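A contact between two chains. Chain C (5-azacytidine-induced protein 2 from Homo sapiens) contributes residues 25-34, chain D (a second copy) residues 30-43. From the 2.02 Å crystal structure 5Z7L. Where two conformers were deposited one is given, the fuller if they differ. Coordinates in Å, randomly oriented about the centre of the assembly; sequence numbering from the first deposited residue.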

# COMPACT_ATOMS: atom_id res chain seq x y z
N LYS C 25 -10.99 8.05 -11.01
CA LYS C 25 -11.51 8.27 -12.36
C LYS C 25 -13.02 8.13 -12.38
O LYS C 25 -13.71 8.95 -12.99
CB LYS C 25 -10.83 7.33 -13.36
CG LYS C 25 -9.31 7.57 -13.42
CD LYS C 25 -8.53 6.45 -14.11
CE LYS C 25 -7.10 6.87 -14.47
NZ LYS C 25 -6.83 8.34 -14.41
N GLU C 26 -13.57 7.14 -11.67
CA GLU C 26 -15.02 7.07 -11.56
C GLU C 26 -15.58 8.29 -10.84
O GLU C 26 -16.59 8.87 -11.27
CB GLU C 26 -15.44 5.79 -10.85
CG GLU C 26 -16.90 5.41 -11.11
CD GLU C 26 -17.46 4.44 -10.09
OE1 GLU C 26 -16.70 4.00 -9.20
OE2 GLU C 26 -18.67 4.11 -10.19
N ASN C 27 -14.93 8.72 -9.75
CA ASN C 27 -15.32 9.96 -9.09
C ASN C 27 -15.41 11.11 -10.08
O ASN C 27 -16.36 11.90 -10.07
CB ASN C 27 -14.31 10.29 -7.98
CG ASN C 27 -14.77 11.42 -7.05
OD1 ASN C 27 -14.34 12.57 -7.19
ND2 ASN C 27 -15.59 11.08 -6.06
N SER C 28 -14.43 11.20 -10.98
CA SER C 28 -14.40 12.33 -11.90
C SER C 28 -15.51 12.20 -12.95
O SER C 28 -16.14 13.19 -13.31
CB SER C 28 -13.02 12.44 -12.53
OG SER C 28 -13.08 13.10 -13.78
N LEU C 29 -15.81 10.97 -13.40
CA LEU C 29 -16.91 10.77 -14.34
C LEU C 29 -18.26 11.00 -13.68
O LEU C 29 -19.17 11.57 -14.30
CB LEU C 29 -16.85 9.36 -14.92
CG LEU C 29 -15.71 9.10 -15.92
CD1 LEU C 29 -15.65 7.61 -16.24
CD2 LEU C 29 -15.88 9.94 -17.20
N LEU C 30 -18.43 10.56 -12.42
CA LEU C 30 -19.68 10.83 -11.73
C LEU C 30 -19.93 12.32 -11.61
O LEU C 30 -21.06 12.79 -11.85
CB LEU C 30 -19.66 10.17 -10.35
CG LEU C 30 -19.68 8.63 -10.43
CD1 LEU C 30 -19.46 8.02 -9.04
CD2 LEU C 30 -20.97 8.10 -11.09
N LYS C 31 -18.90 13.10 -11.28
CA LYS C 31 -19.08 14.55 -11.17
C LYS C 31 -19.40 15.16 -12.53
O LYS C 31 -20.18 16.12 -12.61
CB LYS C 31 -17.84 15.18 -10.55
CG LYS C 31 -17.57 14.66 -9.12
CD LYS C 31 -16.52 15.49 -8.39
CE LYS C 31 -16.53 15.20 -6.89
NZ LYS C 31 -15.15 15.15 -6.32
N LYS C 32 -18.83 14.62 -13.61
CA LYS C 32 -19.17 15.12 -14.93
C LYS C 32 -20.64 14.88 -15.25
O LYS C 32 -21.30 15.74 -15.85
CB LYS C 32 -18.28 14.47 -15.99
CG LYS C 32 -17.09 15.30 -16.41
CD LYS C 32 -16.30 14.59 -17.52
CE LYS C 32 -14.90 15.20 -17.72
NZ LYS C 32 -14.93 16.56 -18.32
N ARG C 33 -21.17 13.71 -14.87
CA ARG C 33 -22.59 13.45 -15.06
C ARG C 33 -23.44 14.41 -14.22
O ARG C 33 -24.41 14.98 -14.72
CB ARG C 33 -22.89 11.99 -14.71
CG ARG C 33 -24.34 11.62 -14.75
CD ARG C 33 -24.86 11.57 -16.18
NE ARG C 33 -26.24 11.10 -16.19
CZ ARG C 33 -27.06 11.27 -17.22
NH1 ARG C 33 -26.64 11.89 -18.31
NH2 ARG C 33 -28.31 10.82 -17.13
N ILE C 34 -23.07 14.63 -12.96
CA ILE C 34 -23.82 15.55 -12.10
C ILE C 34 -23.85 16.94 -12.73
O ILE C 34 -24.90 17.57 -12.84
CB ILE C 34 -23.20 15.57 -10.69
CG1 ILE C 34 -23.50 14.25 -9.96
CG2 ILE C 34 -23.70 16.77 -9.86
CD1 ILE C 34 -22.82 14.13 -8.64
N LEU D 30 -22.22 10.20 -4.77
CA LEU D 30 -22.42 10.83 -6.07
C LEU D 30 -23.44 10.05 -6.90
O LEU D 30 -24.25 10.66 -7.60
CB LEU D 30 -21.09 10.94 -6.81
CG LEU D 30 -20.02 11.75 -6.09
CD1 LEU D 30 -18.68 11.59 -6.82
CD2 LEU D 30 -20.45 13.22 -5.96
N LYS D 31 -23.42 8.72 -6.84
CA LYS D 31 -24.44 7.94 -7.54
C LYS D 31 -25.84 8.23 -7.01
O LYS D 31 -26.81 8.27 -7.79
CB LYS D 31 -24.14 6.44 -7.44
CG LYS D 31 -22.91 6.02 -8.23
CD LYS D 31 -22.53 4.56 -7.90
CE LYS D 31 -21.47 4.06 -8.84
NZ LYS D 31 -20.88 2.75 -8.41
N LYS D 32 -25.99 8.40 -5.69
CA LYS D 32 -27.29 8.74 -5.12
C LYS D 32 -27.78 10.08 -5.65
O LYS D 32 -28.95 10.24 -6.01
CB LYS D 32 -27.19 8.77 -3.59
CG LYS D 32 -28.30 8.06 -2.85
CD LYS D 32 -29.25 9.03 -2.20
CE LYS D 32 -29.05 9.16 -0.68
NZ LYS D 32 -27.73 9.80 -0.36
N ARG D 33 -26.88 11.06 -5.67
CA ARG D 33 -27.21 12.39 -6.16
C ARG D 33 -27.65 12.35 -7.62
O ARG D 33 -28.62 13.00 -8.01
CB ARG D 33 -25.99 13.30 -5.97
CG ARG D 33 -26.08 14.68 -6.63
CD ARG D 33 -27.18 15.56 -6.03
NE ARG D 33 -27.19 16.89 -6.64
CZ ARG D 33 -28.26 17.66 -6.80
NH1 ARG D 33 -29.46 17.27 -6.37
NH2 ARG D 33 -28.14 18.84 -7.39
N ILE D 34 -26.91 11.61 -8.44
CA ILE D 34 -27.29 11.39 -9.84
C ILE D 34 -28.69 10.79 -9.93
O ILE D 34 -29.53 11.25 -10.72
CB ILE D 34 -26.25 10.49 -10.53
CG1 ILE D 34 -24.99 11.29 -10.84
CG2 ILE D 34 -26.84 9.88 -11.81
CD1 ILE D 34 -23.72 10.48 -10.99
N ARG D 35 -28.96 9.75 -9.15
CA ARG D 35 -30.27 9.10 -9.21
C ARG D 35 -31.38 10.09 -8.88
O ARG D 35 -32.40 10.15 -9.58
CB ARG D 35 -30.32 7.89 -8.27
CG ARG D 35 -29.45 6.71 -8.74
CD ARG D 35 -29.88 5.40 -8.08
NE ARG D 35 -29.98 5.51 -6.63
CZ ARG D 35 -28.97 5.35 -5.79
NH1 ARG D 35 -27.75 5.07 -6.25
NH2 ARG D 35 -29.17 5.48 -4.48
N PHE D 36 -31.20 10.88 -7.81
CA PHE D 36 -32.15 11.95 -7.48
C PHE D 36 -32.32 12.91 -8.66
O PHE D 36 -33.44 13.30 -9.00
CB PHE D 36 -31.67 12.74 -6.25
CG PHE D 36 -32.07 12.12 -4.93
CD1 PHE D 36 -33.39 11.79 -4.67
CD2 PHE D 36 -31.11 11.88 -3.96
CE1 PHE D 36 -33.75 11.23 -3.46
CE2 PHE D 36 -31.47 11.31 -2.75
CZ PHE D 36 -32.78 10.99 -2.50
N LEU D 37 -31.21 13.35 -9.26
CA LEU D 37 -31.35 14.28 -10.37
C LEU D 37 -32.07 13.62 -11.55
O LEU D 37 -32.89 14.26 -12.22
CB LEU D 37 -29.98 14.81 -10.80
CG LEU D 37 -29.34 15.88 -9.92
CD1 LEU D 37 -27.81 15.87 -10.09
CD2 LEU D 37 -29.91 17.27 -10.23
N GLU D 38 -31.79 12.34 -11.81
CA GLU D 38 -32.42 11.70 -12.96
C GLU D 38 -33.91 11.47 -12.71
O GLU D 38 -34.71 11.56 -13.65
CB GLU D 38 -31.72 10.38 -13.28
CG GLU D 38 -30.39 10.60 -13.95
CD GLU D 38 -29.50 9.38 -13.93
OE1 GLU D 38 -29.73 8.45 -13.11
OE2 GLU D 38 -28.57 9.35 -14.74
N GLU D 39 -34.30 11.17 -11.47
CA GLU D 39 -35.72 11.06 -11.17
C GLU D 39 -36.42 12.40 -11.38
O GLU D 39 -37.56 12.45 -11.85
CB GLU D 39 -35.90 10.56 -9.74
CG GLU D 39 -37.32 10.14 -9.40
CD GLU D 39 -37.49 9.81 -7.92
OE1 GLU D 39 -36.50 9.91 -7.17
OE2 GLU D 39 -38.62 9.45 -7.52
N LYS D 40 -35.73 13.50 -11.06
CA LYS D 40 -36.32 14.83 -11.21
C LYS D 40 -36.42 15.23 -12.68
O LYS D 40 -37.41 15.84 -13.10
CB LYS D 40 -35.51 15.83 -10.40
CG LYS D 40 -35.80 17.31 -10.63
CD LYS D 40 -35.24 18.12 -9.44
CE LYS D 40 -35.14 19.62 -9.74
NZ LYS D 40 -34.16 20.31 -8.84
N LEU D 41 -35.42 14.86 -13.49
CA LEU D 41 -35.33 15.35 -14.87
C LEU D 41 -35.86 14.38 -15.91
O LEU D 41 -36.21 14.82 -17.01
CB LEU D 41 -33.87 15.69 -15.21
CG LEU D 41 -33.35 16.93 -14.49
CD1 LEU D 41 -31.82 16.93 -14.35
CD2 LEU D 41 -33.86 18.20 -15.20
N ILE D 42 -35.91 13.08 -15.63
CA ILE D 42 -36.21 12.08 -16.65
C ILE D 42 -37.37 11.22 -16.15
O ILE D 42 -37.19 10.35 -15.29
CB ILE D 42 -34.98 11.23 -17.01
CG1 ILE D 42 -33.77 12.15 -17.20
CG2 ILE D 42 -35.26 10.37 -18.28
CD1 ILE D 42 -32.44 11.47 -17.37
N ALA D 43 -38.56 11.46 -16.69
CA ALA D 43 -39.74 10.74 -16.22
C ALA D 43 -40.38 9.91 -17.34
O ALA D 43 -40.18 8.70 -17.42
CB ALA D 43 -40.76 11.72 -15.65
OXT ALA D 43 -41.10 10.43 -18.20

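Two copies of one helix run side by side in register, so that identical residues face each other: Leu C30 lies opposite Leu D30 (CA to CA 6.3 Å) and Ile C34 opposite Ile D34 (CA to CA 5.9 Å). The helices point the same way, with axes inclined by 21° and 9.7 Å apart at closest approach. Ile C34 is a knob in the hole formed by Leu D30, Arg D33, Ile D34 and Leu D37; in return, Leu D30 sits among Asn C27, Leu C30, Lys C31 and Ile C34. The tightest apolar contact is between the paired isoleucines, CG1 of Ile C34 to CG1 of Ile D34, at 3.4 Å. CA-to-CB points sideways in both, but the ends of their m,t side chains come nearer the partner helix. In both leucines CA-to-CB points toward the partner helix, and their closest atoms are Leu C30 CB and Leu D30 CB, 3.9 Å apart. Cross-layer contacts tie the two levels together: Leu C30 CD2 reaches Ile D34 CD1 at 3.6 Å, and Ile C34 CD1 reaches Leu D30 CD2 at 3.7 Å. Even the Arg D33 chain contributes carbon, its CG lying 3.9 Å from Ile C34 CD1.

Two salt bridges line one side of this apolar seam. Arg C33 forms a salt bridge with Glu D38, in which OE2 lies at the guanidinium edge and accepts two hydrogen bonds: a short, fairly straight one from Arg C33 NH2 (2.8 Å, 160°) and a longer, more bent one from Arg C33 NE (3.3 Å, 138°). Arg C33 CG also packs 4.0 Å from Ile D34 CG1. One heptad earlier on chain C, Glu C26 OE2 makes a salt bridge with Lys D31 NZ at 3.1 Å. Within chain C, Lys C31 NZ donates to Asn C27 OD1 (2.8 Å), linking two residues of the hole that receives Leu D30.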